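Local coordinates for protein CytC3 (Streptomyces, PDB 3GJA) that is an iron-dependent, nonheme halogenase of Streptomyces that probably chlorinates its substrate during the biosynthesis of a natural product, at residues Arg39-Ile44 and Tyr252-Ala257; Cys100-Phe105 and Gln266-Thr271. All blocks are in the same frame, centred on the assembly; numbering follows the deposited sequence.

Contact 1 (Arg39-Ile44 and Tyr252-Ala257); sequences RRWNII and YRMGFA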
loop_
_atom_site.group_PDB
_atom_site.type_symbol
_atom_site.label_atom_id
_atom_site.label_comp_id
_atom_site.label_asym_id
_atom_site.label_seq_id
_atom_site.Cartn_x
_atom_site.Cartn_y
_atom_site.Cartn_z
ATOM N N ARG A 39 -16.585 9.448 6.281
ATOM C CA ARG A 39 -17.702 8.579 6.623
ATOM C C ARG A 39 -17.216 7.128 6.737
ATOM O O ARG A 39 -17.561 6.425 7.683
ATOM C CB ARG A 39 -18.781 8.669 5.544
ATOM C CG ARG A 39 -20.192 8.453 6.061
ATOM C CD ARG A 39 -21.165 8.024 4.957
ATOM N NE ARG A 39 -21.125 6.577 4.746
ATOM C CZ ARG A 39 -20.522 5.986 3.724
ATOM N NH1 ARG A 39 -19.914 6.717 2.805
ATOM N NH2 ARG A 39 -20.509 4.668 3.632
ATOM N N ARG A 40 -16.421 6.692 5.760
ATOM C CA ARG A 40 -15.884 5.325 5.736
ATOM C C ARG A 40 -14.924 5.067 6.892
ATOM O O ARG A 40 -15.018 4.053 7.583
ATOM C CB ARG A 40 -15.151 5.072 4.412
ATOM C CG ARG A 40 -16.072 4.906 3.228
ATOM C CD ARG A 40 -15.347 5.017 1.901
ATOM N NE ARG A 40 -16.266 4.711 0.808
ATOM C CZ ARG A 40 -16.426 3.500 0.282
ATOM N NH1 ARG A 40 -15.714 2.475 0.737
ATOM N NH2 ARG A 40 -17.322 3.308 -0.679
ATOM N N TRP A 41 -13.992 5.992 7.092
ATOM C CA TRP A 41 -13.014 5.865 8.160
ATOM C C TRP A 41 -13.704 5.814 9.515
ATOM O O TRP A 41 -13.223 5.147 10.433
ATOM C CB TRP A 41 -12.033 7.037 8.113
ATOM C CG TRP A 41 -11.074 7.097 9.260
ATOM C CD1 TRP A 41 -10.751 8.206 9.988
ATOM C CD2 TRP A 41 -10.306 6.017 9.811
ATOM N NE1 TRP A 41 -9.831 7.886 10.960
ATOM C CE2 TRP A 41 -9.540 6.551 10.877
ATOM C CE3 TRP A 41 -10.188 4.652 9.509
ATOM C CZ2 TRP A 41 -8.669 5.767 11.647
ATOM C CZ3 TRP A 41 -9.315 3.868 10.277
ATOM C CH2 TRP A 41 -8.570 4.433 11.334
ATOM N N ASN A 42 -14.827 6.521 9.645
ATOM C CA ASN A 42 -15.551 6.523 10.912
ATOM C C ASN A 42 -16.005 5.100 11.214
ATOM O O ASN A 42 -15.994 4.657 12.361
ATOM C CB ASN A 42 -16.766 7.467 10.865
ATOM C CG ASN A 42 -16.375 8.940 10.877
ATOM O OD1 ASN A 42 -15.322 9.315 11.400
ATOM N ND2 ASN A 42 -17.236 9.786 10.320
ATOM N N ILE A 43 -16.401 4.379 10.177
ATOM C CA ILE A 43 -16.844 3.005 10.363
ATOM C C ILE A 43 -15.639 2.088 10.558
ATOM O O ILE A 43 -15.550 1.374 11.561
ATOM C CB ILE A 43 -17.694 2.538 9.150
ATOM C CG1 ILE A 43 -18.962 3.399 9.060
ATOM C CG2 ILE A 43 -18.067 1.067 9.300
ATOM C CD1 ILE A 43 -19.762 3.228 7.794
ATOM N N ILE A 44 -14.711 2.140 9.607
ATOM C CA ILE A 44 -13.497 1.320 9.623
ATOM C C ILE A 44 -12.753 1.341 10.956
ATOM O O ILE A 44 -12.308 0.300 11.449
ATOM C CB ILE A 44 -12.505 1.785 8.523
ATOM C CG1 ILE A 44 -13.144 1.623 7.144
ATOM C CG2 ILE A 44 -11.189 1.003 8.624
ATOM C CD1 ILE A 44 -12.320 2.226 6.010
ATOM N N TYR A 252 -4.650 13.438 15.117
ATOM C CA TYR A 252 -3.858 12.317 14.633
ATOM C C TYR A 252 -4.006 12.198 13.128
ATOM O O TYR A 252 -5.040 12.544 12.560
ATOM C CB TYR A 252 -4.307 11.006 15.274
ATOM C CG TYR A 252 -5.640 10.518 14.768
ATOM C CD1 TYR A 252 -6.831 10.966 15.337
ATOM C CD2 TYR A 252 -5.714 9.629 13.694
ATOM C CE1 TYR A 252 -8.067 10.541 14.853
ATOM C CE2 TYR A 252 -6.944 9.198 13.197
ATOM C CZ TYR A 252 -8.116 9.656 13.780
ATOM O OH TYR A 252 -9.327 9.232 13.296
ATOM N N ARG A 253 -2.957 11.717 12.482
ATOM C CA ARG A 253 -2.987 11.536 11.051
ATOM C C ARG A 253 -3.051 10.039 10.783
ATOM O O ARG A 253 -2.298 9.262 11.377
ATOM C CB ARG A 253 -1.742 12.146 10.417
ATOM C CG ARG A 253 -1.561 11.777 8.969
ATOM C CD ARG A 253 -0.688 10.544 8.847
ATOM N NE ARG A 253 0.697 10.892 8.552
ATOM C CZ ARG A 253 1.691 10.010 8.495
ATOM N NH1 ARG A 253 1.461 8.721 8.725
ATOM N NH2 ARG A 253 2.912 10.411 8.169
ATOM N N MET A 254 -3.961 9.631 9.907
ATOM C CA MET A 254 -4.091 8.220 9.583
ATOM C C MET A 254 -4.009 7.976 8.089
ATOM O O MET A 254 -4.813 8.491 7.313
ATOM C CB MET A 254 -5.412 7.660 10.111
ATOM C CG MET A 254 -5.550 6.144 9.943
ATOM S SD MET A 254 -4.250 5.222 10.817
ATOM C CE MET A 254 -4.784 5.447 12.506
ATOM N N GLY A 255 -3.018 7.190 7.694
ATOM C CA GLY A 255 -2.857 6.855 6.295
ATOM C C GLY A 255 -3.100 5.366 6.111
ATOM O O GLY A 255 -2.732 4.558 6.964
ATOM N N PHE A 256 -3.747 5.000 5.012
ATOM C CA PHE A 256 -4.009 3.597 4.728
ATOM C C PHE A 256 -3.285 3.281 3.428
ATOM O O PHE A 256 -3.596 3.852 2.387
ATOM C CB PHE A 256 -5.512 3.339 4.568
ATOM C CG PHE A 256 -5.834 1.929 4.141
ATOM C CD1 PHE A 256 -5.504 0.851 4.959
ATOM C CD2 PHE A 256 -6.402 1.680 2.896
ATOM C CE1 PHE A 256 -5.732 -0.468 4.541
ATOM C CE2 PHE A 256 -6.637 0.370 2.462
ATOM C CZ PHE A 256 -6.297 -0.709 3.292
ATOM N N ALA A 257 -2.309 2.381 3.490
ATOM C CA ALA A 257 -1.542 2.036 2.302
ATOM C C ALA A 257 -1.870 0.657 1.761
ATOM O O ALA A 257 -1.966 -0.315 2.515
ATOM C CB ALA A 257 -0.035 2.135 2.599
#
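Helix 34-49 packs against the large antiparallel sheet of this cupin-type fold here, and Trp-41 reaches from it to Tyr-252, just ahead of strand 253-262, and Met-254 within it. The side chain of Trp-41 carries the whole contact from the helix side, because its ring swings out anti to the backbone N (chi1 173°) and crosses the gap between backbones that stay 9.3 Å apart at the CA atoms of Trp-41 and Met-254. At the pyrrole edge, NE1 of Trp-41 donates a hydrogen bond to OH of Tyr-252, 2.7 Å away, with an N-H...O angle of 151°. The oxygen is tilted 18° out of the indole plane, and the bond is short but not straight. It gives the single indole N-H a partner and fixes which way the ring is turned. Met-254 meets the benzo half of the same indole at about a right angle. Its CG sits 3.5 Å above the ring plane, displaced toward the rim, and is 3.6 Å from CZ2 of Trp-41. Bends at chi2 and chi3 fold the thioether round, bringing CE to 4.0 Å from the same CZ2. SD remains 5.2 Å from the centroid of the six-membered ring and oblique to it, a loose Met-aromatic contact. With an alanine here instead of Trp-41, the Tyr-252 hydroxyl would probably lose its indole donor and a gap would open beside CG of Met-254. Phe-153 also meets the indole, while Ile-44 and Phe-256 both touch Leu-77, which brings helix 75-82 into the same apolar packing. This is helix-on-sheet packing, a helix laid against the main sheet of a cupin-type beta barrel, its indole wedged between them and tied at one edge by a hydrogen bond.

Contact 2 (Cys100-Phe105 and Gln266-Thr271); sequences CWRSEF and QVYPGT. With ACT (acetate ion), chain C.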
loop_
_atom_site.group_PDB
_atom_site.type_symbol
_atom_site.label_atom_id
_atom_site.label_comp_id
_atom_site.label_asym_id
_atom_site.label_seq_id
_atom_site.Cartn_x
_atom_site.Cartn_y
_atom_site.Cartn_z
ATOM N N CYS A 100 -2.918 -7.120 -5.317
ATOM C CA CYS A 100 -2.755 -6.309 -4.114
ATOM C C CYS A 100 -2.273 -7.337 -3.107
ATOM O O CYS A 100 -3.048 -8.174 -2.648
ATOM C CB CYS A 100 -4.077 -5.711 -3.629
ATOM S SG CYS A 100 -3.904 -4.842 -2.024
ATOM N N TRP A 101 -0.990 -7.290 -2.764
ATOM C CA TRP A 101 -0.448 -8.281 -1.847
ATOM C C TRP A 101 -0.376 -7.838 -0.390
ATOM O O TRP A 101 -0.030 -8.630 0.487
ATOM C CB TRP A 101 0.936 -8.709 -2.320
ATOM C CG TRP A 101 1.946 -7.639 -2.156
ATOM C CD1 TRP A 101 2.129 -6.551 -2.958
ATOM C CD2 TRP A 101 2.891 -7.522 -1.093
ATOM N NE1 TRP A 101 3.135 -5.764 -2.459
ATOM C CE2 TRP A 101 3.619 -6.336 -1.310
ATOM C CE3 TRP A 101 3.194 -8.307 0.029
ATOM C CZ2 TRP A 101 4.634 -5.913 -0.448
ATOM C CZ3 TRP A 101 4.205 -7.885 0.887
ATOM C CH2 TRP A 101 4.911 -6.699 0.642
ATOM N N ARG A 102 -0.688 -6.576 -0.131
ATOM C CA ARG A 102 -0.661 -6.076 1.237
ATOM C C ARG A 102 -1.269 -4.687 1.428
ATOM O O ARG A 102 -1.340 -3.881 0.495
ATOM C CB ARG A 102 0.771 -6.055 1.761
ATOM C CG ARG A 102 0.913 -5.342 3.105
ATOM C CD ARG A 102 2.343 -5.334 3.597
ATOM N NE ARG A 102 2.796 -6.659 3.997
ATOM C CZ ARG A 102 4.007 -6.905 4.481
ATOM N NH1 ARG A 102 4.871 -5.910 4.615
ATOM N NH2 ARG A 102 4.354 -8.134 4.837
ATOM N N SER A 103 -1.722 -4.446 2.655
ATOM C CA SER A 103 -2.276 -3.172 3.068
ATOM C C SER A 103 -1.909 -3.033 4.547
ATOM O O SER A 103 -1.730 -4.033 5.256
ATOM C CB SER A 103 -3.793 -3.128 2.875
ATOM O OG SER A 103 -4.473 -3.760 3.934
ATOM N N GLU A 104 -1.772 -1.790 5.004
ATOM C CA GLU A 104 -1.409 -1.523 6.389
ATOM C C GLU A 104 -1.729 -0.077 6.719
ATOM O O GLU A 104 -1.945 0.736 5.821
ATOM C CB GLU A 104 0.081 -1.760 6.590
ATOM C CG GLU A 104 0.940 -0.874 5.706
ATOM C CD GLU A 104 2.372 -1.363 5.616
ATOM O OE1 GLU A 104 3.130 -1.197 6.601
ATOM O OE2 GLU A 104 2.730 -1.928 4.559
ATOM N N PHE A 105 -1.754 0.239 8.009
ATOM C CA PHE A 105 -2.047 1.591 8.443
ATOM C C PHE A 105 -0.794 2.320 8.895
ATOM O O PHE A 105 0.154 1.716 9.392
ATOM C CB PHE A 105 -3.082 1.584 9.571
ATOM C CG PHE A 105 -4.455 1.160 9.124
ATOM C CD1 PHE A 105 -4.740 -0.182 8.878
ATOM C CD2 PHE A 105 -5.459 2.110 8.923
ATOM C CE1 PHE A 105 -6.008 -0.580 8.435
ATOM C CE2 PHE A 105 -6.731 1.729 8.480
ATOM C CZ PHE A 105 -7.006 0.375 8.235
ATOM N N GLN A 266 6.355 -12.663 -7.628
ATOM C CA GLN A 266 6.127 -13.645 -6.583
ATOM C C GLN A 266 6.029 -12.973 -5.215
ATOM O O GLN A 266 6.895 -12.186 -4.819
ATOM C CB GLN A 266 7.248 -14.678 -6.570
ATOM C CG GLN A 266 7.372 -15.455 -7.859
ATOM C CD GLN A 266 8.259 -16.666 -7.703
ATOM O OE1 GLN A 266 7.886 -17.641 -7.048
ATOM N NE2 GLN A 266 9.447 -16.609 -8.290
ATOM N N VAL A 267 4.962 -13.297 -4.500
ATOM C CA VAL A 267 4.713 -12.740 -3.187
ATOM C C VAL A 267 5.065 -13.779 -2.145
ATOM O O VAL A 267 4.650 -14.932 -2.239
ATOM C CB VAL A 267 3.238 -12.333 -3.052
ATOM C CG1 VAL A 267 2.937 -11.851 -1.633
ATOM C CG2 VAL A 267 2.933 -11.244 -4.067
ATOM N N TYR A 268 5.832 -13.369 -1.144
ATOM C CA TYR A 268 6.248 -14.299 -0.110
ATOM C C TYR A 268 6.850 -15.550 -0.777
ATOM O O TYR A 268 6.427 -16.673 -0.515
ATOM C CB TYR A 268 5.048 -14.668 0.771
ATOM C CG TYR A 268 4.488 -13.500 1.566
ATOM C CD1 TYR A 268 5.303 -12.766 2.430
ATOM C CD2 TYR A 268 3.140 -13.138 1.465
ATOM C CE1 TYR A 268 4.793 -11.700 3.180
ATOM C CE2 TYR A 268 2.615 -12.071 2.210
ATOM C CZ TYR A 268 3.447 -11.360 3.068
ATOM O OH TYR A 268 2.943 -10.334 3.837
ATOM N N PRO A 269 7.856 -15.355 -1.651
ATOM C CA PRO A 269 8.518 -16.458 -2.357
ATOM C C PRO A 269 9.003 -17.525 -1.388
ATOM O O PRO A 269 9.278 -17.239 -0.221
ATOM C CB PRO A 269 9.662 -15.764 -3.092
ATOM C CG PRO A 269 9.989 -14.612 -2.194
ATOM C CD PRO A 269 8.608 -14.101 -1.836
ATOM N N GLY A 270 9.132 -18.751 -1.878
ATOM C CA GLY A 270 9.526 -19.834 -1.003
ATOM C C GLY A 270 8.254 -20.049 -0.213
ATOM O O GLY A 270 7.202 -20.293 -0.805
ATOM N N THR A 271 8.327 -19.950 1.108
ATOM C CA THR A 271 7.130 -20.097 1.931
ATOM C C THR A 271 6.348 -21.367 1.589
ATOM O O THR A 271 5.215 -21.550 2.038
ATOM C CB THR A 271 6.201 -18.873 1.736
ATOM O OG1 THR A 271 6.926 -17.671 2.026
ATOM C CG2 THR A 271 5.007 -18.954 2.648
HETATM C C ACT C . 7.775 -6.495 7.033
HETATM O O ACT C . 7.243 -5.799 6.008
HETATM O OXT ACT C . 8.839 -6.158 7.508
HETATM C CH3 ACT C . 7.048 -7.692 7.590
HETATM O O HOH W 1 0.921 -8.823 3.077
#
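Arg-102 runs extended through chi1 and chi2 and then turns at chi3 (-70°), which brings its guanidinium beside Tyr-268, whose own ring points anti to its carbonyl carbon and delivers the hydroxyl to the same spot. NH2 of Arg-102 donates to OH of Tyr-268 over 2.8 Å (153°), with the oxygen slightly out of the guanidinium plane. That hydroxyl in turn donates to a water at 2.6 Å from OH, and the water also accepts from NE of Arg-102 and donates to the carbonyl O of Trp-101. The tyrosine oxygen is thus both acceptor and donor in a small closed network, which fixes its rotation. Gln-131 takes a further bond from NH2. At the guanidinium edge, NH1 of Arg-102 binds an acetate oxygen, O, at 2.8 Å; Lys-62, the Gln-131 amide and the backbone N of His-125 also hold this ion, which probably came from the crystallisation liquor.

Trp-101 supplies the apolar floor. Its CZ3 lies 3.6 Å above the guanidinium plane, and its edge points at the Tyr-268 face in a T-shaped pair (planes 77° apart), while CB rests 3.7 Å from CG2 of Val-267. Thr-146 satisfies NE1 of Trp-101. The Arg-102 guanidinium, backed by Trp-101 and held by Tyr-268, lines a site on strand 98-108 of the cupin-type barrel where an acetate has settled, consistent with a place suited to a carboxylate.

How the contacts relate
From the N terminus the chain passes 39-44 on helix 34-49, then 100-105 on strand 98-108, and much later 252-257 and 266-271 in succession. Contact 1 closes a loop of 207 intervening residues and contact 2 one of 160; since their segments alternate, the two loops cross instead of nesting. Their centres lie about 22 Å apart, on opposite sides of the chain's centre, yet neighbouring strands 98-108 and 253-262 join them directly, with a probable hydrogen bond from Ala-257 N to Glu-104 O (2.9 Å). The main sheet thus bears helix 34-49 at one end, and at the other strand 98-108 meets segment 266-271, whose strand 266-267 pairs with 132-133 in a small separate sheet.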